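Local coordinates for ribosomal RNA small subunit methyltransferase D (Escherichia coli, PDB 2FPO), which methylates N2 of guanine 966 of 16S rRNA in the assembled 30S particle, with S-adenosyl-L-methionine as methyl donor, at residues A56-F62 and H123-D129. Numbering follows the deposited sequence.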
# COMPACT_ATOMS: atom_id res chain seq x y z
N ALA A 56 -12.00 1.76 -5.46
CA ALA A 56 -11.45 0.90 -4.40
C ALA A 56 -11.18 1.67 -3.11
O ALA A 56 -10.82 2.84 -3.15
CB ALA A 56 -10.15 0.22 -4.86
N GLN A 57 -11.37 0.99 -1.97
CA GLN A 57 -10.88 1.48 -0.69
C GLN A 57 -9.51 0.86 -0.45
O GLN A 57 -9.36 -0.38 -0.42
CB GLN A 57 -11.87 1.13 0.43
CG GLN A 57 -12.85 2.29 0.76
CD GLN A 57 -12.17 3.50 1.49
OE1 GLN A 57 -12.77 4.57 1.60
NE2 GLN A 57 -10.93 3.32 1.97
N CYS A 58 -8.51 1.72 -0.26
CA CYS A 58 -7.10 1.33 -0.16
C CYS A 58 -6.49 1.65 1.19
O CYS A 58 -6.74 2.70 1.80
CB CYS A 58 -6.25 2.01 -1.25
SG CYS A 58 -6.90 1.79 -2.92
N LEU A 59 -5.68 0.73 1.67
CA LEU A 59 -4.95 0.98 2.91
C LEU A 59 -3.46 0.79 2.61
O LEU A 59 -3.05 -0.25 2.09
CB LEU A 59 -5.48 0.03 4.00
CG LEU A 59 -4.65 -0.07 5.29
CD1 LEU A 59 -4.86 1.24 6.10
CD2 LEU A 59 -5.07 -1.34 6.05
N ASP A 60 -2.65 1.79 2.93
CA ASP A 60 -1.19 1.67 2.79
C ASP A 60 -0.57 1.59 4.20
O ASP A 60 -0.56 2.59 4.94
CB ASP A 60 -0.67 2.89 2.04
CG ASP A 60 0.74 2.70 1.48
OD1 ASP A 60 1.53 1.86 1.97
OD2 ASP A 60 1.07 3.44 0.54
N CYS A 61 -0.06 0.40 4.54
CA CYS A 61 0.44 0.12 5.90
C CYS A 61 1.73 0.83 6.29
O CYS A 61 1.98 0.99 7.50
CB CYS A 61 0.60 -1.38 6.14
SG CYS A 61 -0.98 -2.27 6.01
N PHE A 62 2.56 1.20 5.30
CA PHE A 62 3.86 1.86 5.52
C PHE A 62 3.96 2.80 4.35
O PHE A 62 4.67 2.52 3.35
CB PHE A 62 5.07 0.87 5.50
CG PHE A 62 4.89 -0.31 6.41
CD1 PHE A 62 5.32 -0.26 7.73
CD2 PHE A 62 4.26 -1.47 5.94
CE1 PHE A 62 5.08 -1.37 8.61
CE2 PHE A 62 4.02 -2.58 6.78
CZ PHE A 62 4.46 -2.54 8.12
N HIS A 123 -10.93 -3.28 3.44
CA HIS A 123 -10.37 -2.62 2.26
C HIS A 123 -10.25 -3.61 1.10
O HIS A 123 -9.94 -4.79 1.30
CB HIS A 123 -9.00 -2.01 2.56
CG HIS A 123 -9.03 -0.89 3.55
ND1 HIS A 123 -9.12 -1.09 4.91
CD2 HIS A 123 -9.02 0.46 3.36
CE1 HIS A 123 -9.13 0.08 5.52
NE2 HIS A 123 -9.10 1.04 4.61
N ASN A 124 -10.47 -3.08 -0.10
CA ASN A 124 -10.33 -3.81 -1.35
C ASN A 124 -8.86 -4.04 -1.76
O ASN A 124 -8.53 -5.07 -2.39
CB ASN A 124 -11.04 -3.01 -2.46
CG ASN A 124 -12.48 -2.70 -2.12
OD1 ASN A 124 -13.34 -3.59 -2.10
ND2 ASN A 124 -12.75 -1.43 -1.83
N ILE A 125 -8.01 -3.07 -1.43
CA ILE A 125 -6.58 -3.09 -1.81
C ILE A 125 -5.70 -2.66 -0.65
O ILE A 125 -5.87 -1.57 -0.09
CB ILE A 125 -6.32 -2.15 -3.06
CG1 ILE A 125 -7.17 -2.59 -4.28
CG2 ILE A 125 -4.81 -2.01 -3.38
CD1 ILE A 125 -6.97 -1.73 -5.54
N VAL A 126 -4.73 -3.49 -0.31
CA VAL A 126 -3.78 -3.16 0.77
C VAL A 126 -2.35 -3.28 0.28
O VAL A 126 -1.99 -4.25 -0.42
CB VAL A 126 -3.99 -4.04 2.05
CG1 VAL A 126 -3.04 -3.66 3.21
CG2 VAL A 126 -5.44 -3.97 2.52
N PHE A 127 -1.54 -2.28 0.63
CA PHE A 127 -0.13 -2.23 0.29
C PHE A 127 0.72 -2.54 1.53
O PHE A 127 0.60 -1.86 2.55
CB PHE A 127 0.28 -0.86 -0.26
CG PHE A 127 -0.57 -0.39 -1.42
CD1 PHE A 127 -0.45 -0.98 -2.69
CD2 PHE A 127 -1.45 0.67 -1.26
CE1 PHE A 127 -1.27 -0.54 -3.77
CE2 PHE A 127 -2.26 1.13 -2.34
CZ PHE A 127 -2.16 0.52 -3.59
N VAL A 128 1.58 -3.55 1.39
CA VAL A 128 2.48 -4.03 2.46
C VAL A 128 3.92 -4.04 1.95
O VAL A 128 4.45 -5.05 1.47
CB VAL A 128 2.06 -5.43 3.01
CG1 VAL A 128 2.91 -5.80 4.25
CG2 VAL A 128 0.57 -5.49 3.29
N ASP A 129 4.57 -2.90 2.09
CA ASP A 129 5.95 -2.76 1.69
C ASP A 129 6.69 -2.21 2.91
O ASP A 129 6.95 -1.02 3.00
CB ASP A 129 6.07 -1.80 0.50
CG ASP A 129 7.52 -1.55 0.10
OD1 ASP A 129 8.39 -2.44 0.32
OD2 ASP A 129 7.81 -0.44 -0.40
O HOH W 1 -9.75 3.67 4.45
O HOH W 2 3.35 -0.43 2.39
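Leu59 lays its CB over the middle of the His123 imidazole, 3.6 Å from the ring centroid, a CH-pi contact made almost along the ring normal. With CG anti to its own carbonyl carbon (chi1 -66°), His123 turns its ring to Leu59, and water 1, in the ring plane, joins His123 NE2 to Gln57 NE2, the bond to Gln57 being weak. An alanine in place of His123 would probably leave Leu59 CB without its aromatic cover and water 1 without the imidazole nitrogen. The backbones pair as a parallel ladder: Leu59 N gives its hydrogen to Ile125 O (2.9 Å) and Leu59 O receives Phe127 N (2.9 Å), while Ile125 N to Gln57 O and Cys61 N to Phe127 O extend the pairing. At the C-terminal ends of the two strands, water 2 accepts from Asp129 N (2.8 Å) and can donate to Asp60 OD1, with Phe127 O a weaker, competing acceptor; the Asp60 side chain crosses that of Phe127 at about a right angle. Asp60 OD2 takes a weak bond from Gly69 N. These are central strands of a Rossmann-like methyltransferase sheet, 57-60 lying between 79-83 and 123-128. Ile125 and Phe127 pack on helix 39-53; on the opposite face Val126 meets helix 137-146, which Val128 also touches.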